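Local coordinates for ribose ABC transporter, substrate binding protein (Conexibacter woesei, PDB 4KQ9) that probably binds a sugar, perhaps ribose, outside the membrane and hands it to an ABC transporter for import, at residues F112-G116 and S143-Q148; L118-Y122 and A240-S244; T132-G138 and V191-S197; L231-R235 and I279-D285. The protein carries 1 engineered substitution. All blocks are in the same frame, centred on the assembly; numbering follows the deposited sequence.

Interaction 1. Residues F112-G116 and S143-Q148; sequences FAEIG and SFVEEQ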
loop_
_atom_site.group_PDB
_atom_site.type_symbol
_atom_site.label_atom_id
_atom_site.label_comp_id
_atom_site.label_asym_id
_atom_site.label_seq_id
_atom_site.Cartn_x
_atom_site.Cartn_y
_atom_site.Cartn_z
ATOM N N PHE A 112 -2.866 -6.625 2.467
ATOM C CA PHE A 112 -3.852 -6.010 1.597
ATOM C C PHE A 112 -5.261 -6.568 1.923
ATOM O O PHE A 112 -6.219 -5.834 1.800
ATOM C CB PHE A 112 -3.530 -6.232 0.133
ATOM C CG PHE A 112 -2.199 -5.668 -0.344
ATOM C CD1 PHE A 112 -1.689 -4.481 0.133
ATOM C CD2 PHE A 112 -1.517 -6.317 -1.409
ATOM C CE1 PHE A 112 -0.480 -3.974 -0.324
ATOM C CE2 PHE A 112 -0.319 -5.801 -1.898
ATOM C CZ PHE A 112 0.209 -4.623 -1.346
ATOM N N ALA A 113 -5.362 -7.816 2.408
ATOM C CA ALA A 113 -6.668 -8.426 2.829
ATOM C C ALA A 113 -7.225 -7.777 4.028
ATOM O O ALA A 113 -8.424 -7.570 4.131
ATOM C CB ALA A 113 -6.485 -9.916 3.094
ATOM N N GLU A 114 -6.342 -7.384 4.963
ATOM C CA GLU A 114 -6.738 -6.605 6.116
ATOM C C GLU A 114 -7.282 -5.226 5.742
ATOM O O GLU A 114 -8.298 -4.814 6.267
ATOM C CB GLU A 114 -5.562 -6.396 7.050
ATOM C CG GLU A 114 -5.981 -6.360 8.485
ATOM C CD GLU A 114 -5.699 -5.029 9.124
ATOM O OE1 GLU A 114 -4.516 -4.734 9.427
ATOM O OE2 GLU A 114 -6.670 -4.283 9.346
ATOM N N ILE A 115 -6.595 -4.542 4.839
ATOM C CA ILE A 115 -7.110 -3.264 4.287
ATOM C C ILE A 115 -8.575 -3.419 3.795
ATOM O O ILE A 115 -9.401 -2.620 4.150
ATOM C CB ILE A 115 -6.210 -2.746 3.186
ATOM C CG1 ILE A 115 -4.846 -2.378 3.833
ATOM C CG2 ILE A 115 -6.795 -1.480 2.573
ATOM C CD1 ILE A 115 -3.742 -2.100 2.882
ATOM N N GLY A 116 -8.831 -4.404 2.985
ATOM C CA GLY A 116 -10.201 -4.750 2.467
ATOM C C GLY A 116 -11.247 -5.012 3.523
ATOM O O GLY A 116 -12.366 -4.510 3.431
ATOM N N SER A 143 -2.312 -7.724 -7.374
ATOM C CA SER A 143 -2.435 -8.258 -6.058
ATOM C C SER A 143 -3.070 -7.246 -5.086
ATOM O O SER A 143 -3.901 -7.618 -4.247
ATOM C CB SER A 143 -1.051 -8.680 -5.567
ATOM O OG SER A 143 -1.156 -9.221 -4.251
ATOM N N PHE A 144 -2.689 -5.975 -5.204
ATOM C CA PHE A 144 -3.224 -4.928 -4.295
ATOM C C PHE A 144 -4.750 -4.855 -4.462
ATOM O O PHE A 144 -5.456 -4.782 -3.467
ATOM C CB PHE A 144 -2.554 -3.600 -4.561
ATOM C CG PHE A 144 -3.239 -2.389 -3.918
ATOM C CD1 PHE A 144 -3.180 -2.181 -2.541
ATOM C CD2 PHE A 144 -3.923 -1.447 -4.698
ATOM C CE1 PHE A 144 -3.782 -1.047 -1.948
ATOM C CE2 PHE A 144 -4.520 -0.309 -4.103
ATOM C CZ PHE A 144 -4.439 -0.108 -2.729
ATOM N N VAL A 145 -5.221 -4.988 -5.710
ATOM C CA VAL A 145 -6.641 -4.912 -6.087
ATOM C C VAL A 145 -7.398 -6.144 -5.700
ATOM O O VAL A 145 -8.433 -6.091 -4.974
ATOM C CB VAL A 145 -6.761 -4.607 -7.613
ATOM C CG1 VAL A 145 -8.193 -4.531 -8.087
ATOM C CG2 VAL A 145 -6.101 -3.287 -7.917
ATOM N N GLU A 146 -6.866 -7.304 -6.107
ATOM C CA GLU A 146 -7.546 -8.563 -5.883
ATOM C C GLU A 146 -7.582 -9.018 -4.465
ATOM O O GLU A 146 -8.611 -9.481 -3.977
ATOM C CB GLU A 146 -6.927 -9.654 -6.778
ATOM C CG GLU A 146 -6.996 -9.312 -8.250
ATOM C CD GLU A 146 -8.420 -9.211 -8.819
ATOM O OE1 GLU A 146 -9.460 -9.372 -8.060
ATOM O OE2 GLU A 146 -8.511 -8.965 -10.056
ATOM N N GLU A 147 -6.487 -8.855 -3.733
ATOM C CA GLU A 147 -6.497 -9.332 -2.366
ATOM C C GLU A 147 -7.392 -8.503 -1.488
ATOM O O GLU A 147 -8.147 -9.059 -0.653
ATOM C CB GLU A 147 -5.107 -9.304 -1.753
ATOM C CG GLU A 147 -4.135 -10.278 -2.379
ATOM C CD GLU A 147 -2.787 -10.305 -1.638
ATOM O OE1 GLU A 147 -2.706 -9.756 -0.493
ATOM O OE2 GLU A 147 -1.816 -10.890 -2.205
ATOM N N GLN A 148 -7.320 -7.175 -1.630
ATOM C CA GLN A 148 -8.246 -6.353 -0.843
ATOM C C GLN A 148 -9.723 -6.611 -1.226
ATOM O O GLN A 148 -10.603 -6.616 -0.350
ATOM C CB GLN A 148 -7.880 -4.883 -0.890
ATOM C CG GLN A 148 -8.311 -4.114 -2.060
ATOM C CD GLN A 148 -7.956 -2.646 -1.872
ATOM O OE1 GLN A 148 -7.020 -2.133 -2.484
ATOM N NE2 GLN A 148 -8.680 -1.986 -1.003
HETATM O O HOH W 1 -1.050 -8.557 1.158
#
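The F112 ring receives the edge of the F144 ring on one face in a T-shaped stack, with centroids 5.4 Å apart and planes at 85°. F144 CD1 is the leading atom, 3.8 Å from F112 CD1 and displaced toward the rim. The same face of F112 also takes a backbone C-H: F144 CA lies 4.1 Å from the ring centroid, off-centre. In F144, chi1 of 167° sets CG anti to the backbone N, and CD1 is the atom that meets F112.

F112 is a knob seated among S143, F144, E147 and Q148. E147 stretches past it with its chain extended, OE1 coming obliquely to the ring and standing 3.7 Å from F112 CB. One water joins the helices, accepting from F112 N and donating to E147 OE1 at 2.6 Å. Further along, the backbones close in: Q148 CA makes a C-H···O contact of 3.4 Å with F112 O, and G116 CA makes another, also 3.4 Å, with Q148 O. A side chain on G116 would run into that carbonyl, so the glycine permits the approach at this crossing of -53°.

Helices 112-126 and 143-159 meet here near their N-terminal ends, and a bound glycerol next to F144 is consistent with a pocket nearby. The contact is mostly aromatic and C-H···O in character; the E147 carboxylate, linked by water to an N-H of the first turn of helix 112-126, would probably be stabilised by that helix end.

Interaction 2. Residues L118-Y122 and A240-S244; sequences LKATY and ALTVS
Y122 and L241 carry the main apolar overlap, sliding past each other in opposite directions. L241 CB sits over the Y122 ring in a CH-pi contact, 4.2 Å from the centroid and 14° off the normal, and L241 CD1 lies over the same ring. The other methyl, CD2, reaches back to the helix, 3.6 Å from Y122 CB. In Y122, chi1 of -177° places CG anti to the backbone N, so that the ring lies beside A240 and L241, and A240 CB touches Y122 CE2 at 3.7 Å.

A second set of van der Waals contacts belongs to K119, which offers carbon rather than charge. Its CG rests 4.0 Å from V243 CG2, and its CA is 3.9 Å from L241 CD2. The chain then bends at chi3 (94°), and NZ bonds to T224 OG1 and Y196 O, with a cation-pi contact to Y195.

The polar bonding of the strand is directed along its edges: L241 and V243 pair through the backbone with G223 and D225, T242 and S244 with I279 and I277. On the helix side, A120 packs on helix 143-159. Segment 118-122 runs nearly antiparallel to strand 241-244 and packs on the strand pair 241-244/277-280 through L118, the carbon part of K119 and Y122, the layered alpha/beta packing of a lobe of a periplasmic sugar-binding protein.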
loop_
_atom_site.group_PDB
_atom_site.type_symbol
_atom_site.label_atom_id
_atom_site.label_comp_id
_atom_site.label_asym_id
_atom_site.label_seq_id
_atom_site.Cartn_x
_atom_site.Cartn_y
_atom_site.Cartn_z
ATOM N N LEU A 118 -11.086 -3.960 6.710
ATOM C CA LEU A 118 -11.325 -2.732 7.457
ATOM C C LEU A 118 -12.331 -1.797 6.737
ATOM O O LEU A 118 -13.264 -1.182 7.376
ATOM C CB LEU A 118 -10.036 -1.945 7.686
ATOM C CG LEU A 118 -8.946 -2.617 8.554
ATOM C CD1 LEU A 118 -7.704 -1.745 8.466
ATOM C CD2 LEU A 118 -9.426 -2.791 10.000
ATOM N N LYS A 119 -12.136 -1.684 5.425
ATOM C CA LYS A 119 -12.992 -0.840 4.599
ATOM C C LYS A 119 -14.454 -1.347 4.526
ATOM O O LYS A 119 -15.396 -0.559 4.688
ATOM C CB LYS A 119 -12.372 -0.691 3.194
ATOM C CG LYS A 119 -11.147 0.243 3.227
ATOM C CD LYS A 119 -10.236 -0.085 2.018
ATOM C CE LYS A 119 -10.495 0.775 0.822
ATOM N NZ LYS A 119 -9.703 0.535 -0.441
ATOM N N ALA A 120 -14.580 -2.617 4.278
ATOM C CA ALA A 120 -15.872 -3.279 4.192
ATOM C C ALA A 120 -16.617 -3.257 5.517
ATOM O O ALA A 120 -17.843 -2.963 5.527
ATOM C CB ALA A 120 -15.730 -4.647 3.635
ATOM N N THR A 121 -15.890 -3.433 6.649
ATOM C CA THR A 121 -16.481 -3.367 7.960
ATOM C C THR A 121 -16.947 -1.973 8.351
ATOM O O THR A 121 -18.031 -1.811 8.985
ATOM C CB THR A 121 -15.499 -3.931 9.021
ATOM O OG1 THR A 121 -15.122 -5.211 8.606
ATOM C CG2 THR A 121 -16.117 -4.004 10.378
ATOM N N TYR A 122 -16.166 -0.947 7.975
ATOM C CA TYR A 122 -16.547 0.386 8.197
ATOM C C TYR A 122 -17.940 0.626 7.569
ATOM O O TYR A 122 -18.814 1.280 8.196
ATOM C CB TYR A 122 -15.519 1.374 7.610
ATOM C CG TYR A 122 -15.854 2.782 7.899
ATOM C CD1 TYR A 122 -15.487 3.346 9.120
ATOM C CD2 TYR A 122 -16.569 3.547 6.990
ATOM C CE1 TYR A 122 -15.773 4.645 9.395
ATOM C CE2 TYR A 122 -16.897 4.854 7.262
ATOM C CZ TYR A 122 -16.480 5.387 8.486
ATOM O OH TYR A 122 -16.789 6.643 8.825
ATOM N N ALA A 240 -15.647 9.123 3.301
ATOM C CA ALA A 240 -15.884 8.620 4.676
ATOM C C ALA A 240 -14.637 8.066 5.342
ATOM O O ALA A 240 -14.497 8.205 6.552
ATOM C CB ALA A 240 -16.972 7.559 4.698
ATOM N N LEU A 241 -13.809 7.336 4.592
ATOM C CA LEU A 241 -12.665 6.613 5.179
ATOM C C LEU A 241 -11.548 6.500 4.168
ATOM O O LEU A 241 -11.798 6.229 2.963
ATOM C CB LEU A 241 -13.074 5.202 5.562
ATOM C CG LEU A 241 -12.074 4.198 6.167
ATOM C CD1 LEU A 241 -11.985 4.525 7.621
ATOM C CD2 LEU A 241 -12.537 2.725 6.113
ATOM N N THR A 242 -10.338 6.685 4.621
ATOM C CA THR A 242 -9.199 6.211 3.857
ATOM C C THR A 242 -8.257 5.436 4.770
ATOM O O THR A 242 -8.345 5.542 6.022
ATOM C CB THR A 242 -8.484 7.399 3.185
ATOM O OG1 THR A 242 -7.463 6.924 2.303
ATOM C CG2 THR A 242 -7.871 8.340 4.192
ATOM N N VAL A 243 -7.328 4.692 4.189
ATOM C CA VAL A 243 -6.428 3.878 4.980
ATOM C C VAL A 243 -4.985 4.241 4.603
ATOM O O VAL A 243 -4.637 4.226 3.406
ATOM C CB VAL A 243 -6.689 2.386 4.785
ATOM C CG1 VAL A 243 -5.786 1.502 5.714
ATOM C CG2 VAL A 243 -8.135 2.087 5.112
ATOM N N SER A 244 -4.146 4.549 5.599
ATOM C CA SER A 244 -2.670 4.710 5.375
ATOM C C SER A 244 -1.937 3.377 5.480
ATOM O O SER A 244 -2.236 2.575 6.375
ATOM C CB SER A 244 -2.101 5.652 6.374
ATOM O OG SER A 244 -0.707 5.615 6.288
#

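Interaction 3. Residues T132-G138 and V191-S197; sequences TVAMVNG and VGAIYYS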
loop_
_atom_site.group_PDB
_atom_site.type_symbol
_atom_site.label_atom_id
_atom_site.label_comp_id
_atom_site.label_asym_id
_atom_site.label_seq_id
_atom_site.Cartn_x
_atom_site.Cartn_y
_atom_site.Cartn_z
ATOM N N THR A 132 -26.942 -0.824 0.037
ATOM C CA THR A 132 -26.223 -1.679 -0.909
ATOM C C THR A 132 -24.867 -0.987 -1.178
ATOM O O THR A 132 -24.698 0.172 -0.861
ATOM C CB THR A 132 -26.898 -1.711 -2.280
ATOM O OG1 THR A 132 -27.109 -0.373 -2.699
ATOM C CG2 THR A 132 -28.262 -2.478 -2.323
ATOM N N VAL A 133 -23.963 -1.688 -1.832
ATOM C CA VAL A 133 -22.592 -1.180 -2.084
ATOM C C VAL A 133 -22.189 -1.509 -3.525
ATOM O O VAL A 133 -22.638 -2.513 -4.095
ATOM C CB VAL A 133 -21.596 -1.789 -1.100
ATOM C CG1 VAL A 133 -21.481 -3.288 -1.315
ATOM C CG2 VAL A 133 -20.187 -1.192 -1.284
ATOM N N ALA A 134 -21.330 -0.677 -4.110
ATOM C CA ALA A 134 -20.660 -0.974 -5.327
ATOM C C ALA A 134 -19.161 -0.878 -5.116
ATOM O O ALA A 134 -18.662 -0.184 -4.203
ATOM C CB ALA A 134 -21.070 -0.001 -6.422
HETATM N N MSE A 135 -18.461 -1.603 -5.969
HETATM C CA MSE A 135 -17.005 -1.706 -5.871
HETATM C C MSE A 135 -16.427 -1.254 -7.155
HETATM O O MSE A 135 -16.802 -1.765 -8.233
HETATM C CB MSE A 135 -16.633 -3.173 -5.521
HETATM C CG MSE A 135 -17.094 -3.514 -4.124
HETATM SE SE MSE A 135 -16.535 -5.403 -3.707
HETATM C CE MSE A 135 -14.544 -5.214 -3.828
ATOM N N VAL A 136 -15.515 -0.304 -7.056
ATOM C CA VAL A 136 -14.730 0.185 -8.184
ATOM C C VAL A 136 -13.283 -0.208 -7.946
ATOM O O VAL A 136 -12.506 0.488 -7.229
ATOM C CB VAL A 136 -14.900 1.707 -8.393
ATOM C CG1 VAL A 136 -13.958 2.277 -9.500
ATOM C CG2 VAL A 136 -16.369 2.065 -8.714
ATOM N N ASN A 137 -12.913 -1.304 -8.560
ATOM C CA ASN A 137 -11.613 -1.907 -8.358
ATOM C C ASN A 137 -10.688 -1.298 -9.349
ATOM O O ASN A 137 -11.161 -0.735 -10.318
ATOM C CB ASN A 137 -11.657 -3.423 -8.509
ATOM C CG ASN A 137 -12.556 -4.123 -7.506
ATOM O OD1 ASN A 137 -12.164 -4.385 -6.341
ATOM N ND2 ASN A 137 -13.747 -4.511 -7.959
ATOM N N GLY A 138 -9.369 -1.303 -9.079
ATOM C CA GLY A 138 -8.363 -0.796 -10.028
ATOM C C GLY A 138 -8.077 -1.950 -11.038
ATOM O O GLY A 138 -9.008 -2.678 -11.433
ATOM N N VAL A 191 -27.429 3.499 -4.471
ATOM C CA VAL A 191 -26.354 2.779 -3.793
ATOM C C VAL A 191 -25.993 3.524 -2.497
ATOM O O VAL A 191 -25.919 4.743 -2.485
ATOM C CB VAL A 191 -25.159 2.585 -4.776
ATOM C CG1 VAL A 191 -24.403 3.878 -5.077
ATOM C CG2 VAL A 191 -24.227 1.501 -4.308
ATOM N N GLY A 192 -25.741 2.813 -1.413
ATOM C CA GLY A 192 -25.367 3.503 -0.174
ATOM C C GLY A 192 -23.899 3.784 0.035
ATOM O O GLY A 192 -23.549 4.642 0.800
ATOM N N ALA A 193 -23.040 3.015 -0.596
ATOM C CA ALA A 193 -21.611 3.170 -0.415
ATOM C C ALA A 193 -20.894 2.728 -1.689
ATOM O O ALA A 193 -21.371 1.871 -2.412
ATOM C CB ALA A 193 -21.111 2.304 0.767
ATOM N N ILE A 194 -19.718 3.288 -1.916
ATOM C CA ILE A 194 -18.852 2.853 -3.009
ATOM C C ILE A 194 -17.429 2.663 -2.475
ATOM O O ILE A 194 -16.835 3.550 -1.814
ATOM C CB ILE A 194 -18.882 3.839 -4.233
ATOM C CG1 ILE A 194 -20.325 4.090 -4.649
ATOM C CG2 ILE A 194 -18.066 3.268 -5.403
ATOM C CD1 ILE A 194 -20.526 5.116 -5.757
ATOM N N TYR A 195 -16.938 1.431 -2.658
ATOM C CA TYR A 195 -15.619 0.996 -2.256
ATOM C C TYR A 195 -14.694 1.264 -3.483
ATOM O O TYR A 195 -15.037 0.828 -4.563
ATOM C CB TYR A 195 -15.703 -0.507 -2.029
ATOM C CG TYR A 195 -14.425 -1.185 -1.671
ATOM C CD1 TYR A 195 -13.431 -1.443 -2.599
ATOM C CD2 TYR A 195 -14.251 -1.612 -0.379
ATOM C CE1 TYR A 195 -12.258 -2.092 -2.192
ATOM C CE2 TYR A 195 -13.139 -2.270 0.013
ATOM C CZ TYR A 195 -12.131 -2.455 -0.857
ATOM O OH TYR A 195 -11.023 -3.079 -0.307
ATOM N N TYR A 196 -13.560 1.935 -3.309
ATOM C CA TYR A 196 -12.545 2.161 -4.342
ATOM C C TYR A 196 -11.227 1.489 -3.892
ATOM O O TYR A 196 -10.866 1.541 -2.708
ATOM C CB TYR A 196 -12.316 3.679 -4.535
ATOM C CG TYR A 196 -13.513 4.394 -5.041
ATOM C CD1 TYR A 196 -14.550 4.789 -4.173
ATOM C CD2 TYR A 196 -13.679 4.630 -6.419
ATOM C CE1 TYR A 196 -15.673 5.427 -4.680
ATOM C CE2 TYR A 196 -14.791 5.304 -6.935
ATOM C CZ TYR A 196 -15.805 5.679 -6.077
ATOM O OH TYR A 196 -16.925 6.292 -6.482
ATOM N N SER A 197 -10.526 0.795 -4.797
ATOM C CA SER A 197 -9.266 0.158 -4.455
ATOM C C SER A 197 -8.296 1.174 -3.876
ATOM O O SER A 197 -7.497 0.840 -2.984
ATOM C CB SER A 197 -8.601 -0.433 -5.732
ATOM O OG SER A 197 -9.380 -1.514 -6.199
HETATM O O HOH W 2 -10.043 -3.830 -4.844
#
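V136 N donates to Y195 O at 2.8 Å in an almost linear bond (179°), the straightest rung between two central parallel strands of an alpha/beta lobe. Y195 N answers with a bond to A134 O, also 2.8 Å, and A134 N reaches A193 O at 3.1 Å. At the start of the pair T132 O takes G192 N, with A193 N adding only a weak bond. At the other end, S197 N bonds to V136 O, and S197 OG accepts from G138 N at 2.9 Å. That hydroxyl also donates to a water held by N137 OD1, while N137 ND2 is bound by V167 O of the adjoining strand. Replacing the S197 hydroxyl by the methyl of an alanine is likely to leave G138 N and the water without this mate and the N137-G138 backbone less firmly held.

On one face V136, I194 and Y196 pack together beneath helix 174-187, V136 CB lying 3.7 Å from Y196 CD2; the Y196 hydroxyl bonds to T181. On the other, M135, built as selenomethionine, runs beside Y195, whose hydroxyl meets the side chain of Q148. The bend of M135 at chi3 (62°) leaves SE 5.4 Å from the Y195 ring centroid, above the face in a distant Met-aromatic contact, and M135 CE over the same ring is 4.1 Å from Y195 CD1.

Interaction 4. Residues L231-R235 and I279-D285; sequences LAAVR and IDTETID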
loop_
_atom_site.group_PDB
_atom_site.type_symbol
_atom_site.label_atom_id
_atom_site.label_comp_id
_atom_site.label_asym_id
_atom_site.label_seq_id
_atom_site.Cartn_x
_atom_site.Cartn_y
_atom_site.Cartn_z
ATOM N N LEU A 231 -7.171 13.038 2.548
ATOM C CA LEU A 231 -7.279 13.521 3.905
ATOM C C LEU A 231 -8.193 14.749 3.921
ATOM O O LEU A 231 -9.047 14.851 4.761
ATOM C CB LEU A 231 -5.910 13.835 4.388
ATOM C CG LEU A 231 -4.997 12.634 4.603
ATOM C CD1 LEU A 231 -3.563 13.129 4.791
ATOM C CD2 LEU A 231 -5.479 11.764 5.726
ATOM N N ALA A 232 -8.073 15.621 2.931
ATOM C CA ALA A 232 -8.942 16.811 2.872
ATOM C C ALA A 232 -10.404 16.429 2.632
ATOM O O ALA A 232 -11.339 16.915 3.280
ATOM C CB ALA A 232 -8.428 17.692 1.787
ATOM N N ALA A 233 -10.618 15.484 1.748
ATOM C CA ALA A 233 -12.002 15.000 1.504
ATOM C C ALA A 233 -12.641 14.336 2.717
ATOM O O ALA A 233 -13.838 14.517 3.014
ATOM C CB ALA A 233 -12.041 14.110 0.254
ATOM N N VAL A 234 -11.834 13.562 3.453
ATOM C CA VAL A 234 -12.307 12.951 4.650
ATOM C C VAL A 234 -12.641 14.045 5.666
ATOM O O VAL A 234 -13.684 13.951 6.285
ATOM C CB VAL A 234 -11.308 11.960 5.252
ATOM C CG1 VAL A 234 -11.798 11.505 6.620
ATOM C CG2 VAL A 234 -11.236 10.718 4.363
ATOM N N ARG A 235 -11.761 15.041 5.793
ATOM C CA ARG A 235 -12.022 16.157 6.705
ATOM C C ARG A 235 -13.311 16.860 6.276
ATOM O O ARG A 235 -14.170 17.097 7.127
ATOM C CB ARG A 235 -10.892 17.176 6.762
ATOM C CG ARG A 235 -9.788 16.768 7.675
ATOM C CD ARG A 235 -8.680 17.802 7.924
ATOM N NE ARG A 235 -8.009 18.073 6.661
ATOM C CZ ARG A 235 -6.786 17.694 6.312
ATOM N NH1 ARG A 235 -6.005 17.007 7.146
ATOM N NH2 ARG A 235 -6.326 18.012 5.087
ATOM N N ILE A 279 -8.587 6.292 8.790
ATOM C CA ILE A 279 -8.806 7.688 9.033
ATOM C C ILE A 279 -10.224 7.953 8.571
ATOM O O ILE A 279 -10.481 7.745 7.395
ATOM C CB ILE A 279 -7.846 8.498 8.158
ATOM C CG1 ILE A 279 -6.419 8.021 8.363
ATOM C CG2 ILE A 279 -7.967 9.977 8.455
ATOM C CD1 ILE A 279 -5.435 8.956 7.764
ATOM N N ASP A 280 -11.142 8.355 9.467
ATOM C CA ASP A 280 -12.504 8.671 9.072
ATOM C C ASP A 280 -12.884 10.071 9.512
ATOM O O ASP A 280 -12.121 10.755 10.205
ATOM C CB ASP A 280 -13.494 7.576 9.457
ATOM C CG ASP A 280 -13.787 7.533 10.979
ATOM O OD1 ASP A 280 -14.207 8.568 11.528
ATOM O OD2 ASP A 280 -13.608 6.462 11.593
ATOM N N THR A 281 -14.005 10.541 9.012
ATOM C CA THR A 281 -14.414 11.919 9.231
ATOM C C THR A 281 -14.472 12.230 10.742
ATOM O O THR A 281 -13.938 13.239 11.159
ATOM C CB THR A 281 -15.758 12.240 8.513
ATOM O OG1 THR A 281 -15.666 11.910 7.113
ATOM C CG2 THR A 281 -16.082 13.772 8.639
ATOM N N GLU A 282 -15.016 11.324 11.541
ATOM C CA GLU A 282 -15.087 11.511 12.995
ATOM C C GLU A 282 -13.730 11.452 13.733
ATOM O O GLU A 282 -13.573 12.115 14.729
ATOM C CB GLU A 282 -16.073 10.543 13.649
ATOM C CG GLU A 282 -15.860 9.046 13.437
ATOM N N THR A 283 -12.751 10.680 13.255
ATOM C CA THR A 283 -11.540 10.456 14.049
ATOM C C THR A 283 -10.309 11.121 13.533
ATOM O O THR A 283 -9.272 11.114 14.239
ATOM C CB THR A 283 -11.234 8.939 14.135
ATOM O OG1 THR A 283 -11.149 8.350 12.802
ATOM C CG2 THR A 283 -12.372 8.266 14.875
ATOM N N ILE A 284 -10.374 11.692 12.326
ATOM C CA ILE A 284 -9.147 12.080 11.597
ATOM C C ILE A 284 -8.231 12.999 12.379
ATOM O O ILE A 284 -7.010 12.796 12.461
ATOM C CB ILE A 284 -9.444 12.621 10.139
ATOM C CG1 ILE A 284 -8.183 13.053 9.413
ATOM C CG2 ILE A 284 -10.380 13.823 10.157
ATOM C CD1 ILE A 284 -8.382 13.273 7.903
ATOM N N ASP A 285 -8.791 14.061 12.937
ATOM C CA ASP A 285 -7.940 15.057 13.605
ATOM C C ASP A 285 -7.273 14.469 14.901
ATOM O O ASP A 285 -6.074 14.658 15.119
ATOM C CB ASP A 285 -8.741 16.367 13.830
ATOM C CG ASP A 285 -9.243 17.006 12.478
ATOM O OD1 ASP A 285 -8.412 17.216 11.527
ATOM O OD2 ASP A 285 -10.477 17.257 12.372
HETATM O O HOH W 3 -13.096 16.002 10.130
#
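I284 points its CD1 at the helix and is met there by three side chains: L231, V234 and R235. Chi1 of 178° swings CG1 anti to N, which extends the branch until CD1 lies 3.8 Å from R235 CG, the two chains crossing at about a right angle. L231 comes in at a slant, its CD2 tight against I279 CD1 (3.5 Å) and also touching I284. V234 turns CG1 onto the backbone where the strand ends, 3.4 Å from D280 C.

Beside this apolar patch, T281 OG1 donates to V234 O at 3.0 Å, lying in the carbonyl plane on a lone pair. A valine in place of T281 would probably leave V234 O without this partner and weaken the tie between turn and helix. A water, donating to T281 O and weakly to R235 O, bridges the same edge.

R235 and D285 lie at the solvent-exposed edge, their guanidinium and carboxylate planes nearly coplanar at 12°, yet R235 NE and D285 OD1 are 5.0 Å apart. The charged atoms do not meet; the touch is R235 CD with D285 OD1 (3.7 Å), and any attraction is probably weak. Helix 228-236 is therefore joined to the strand end and the following turn mainly by aliphatic carbon, with one threonine bond and a water bridge.

All four contacts belong to one lobe of the two-lobed protein. Interactions 1 and 2 share helix 112-126, their centres 12 Å apart, and touch where Q148 approaches K119. Centre to centre, interaction 3 lies about 12 Å from interaction 2 and about 14 Å from interaction 1; K119 and Q148 each reach its strand 193-196. Interaction 4, its centre about 11 Å from that of interaction 2, is joined to it through neighbouring strands 241-244 and 277-280, but does not touch interactions 1 or 3, which it follows along the chain. Interaction 3 is nested inside the loop closed by interaction 2, whereas interactions 1 and 2, 1 and 3, and 2 and 4 alternate. Such interleaving ties segments distant in sequence into one packed lobe.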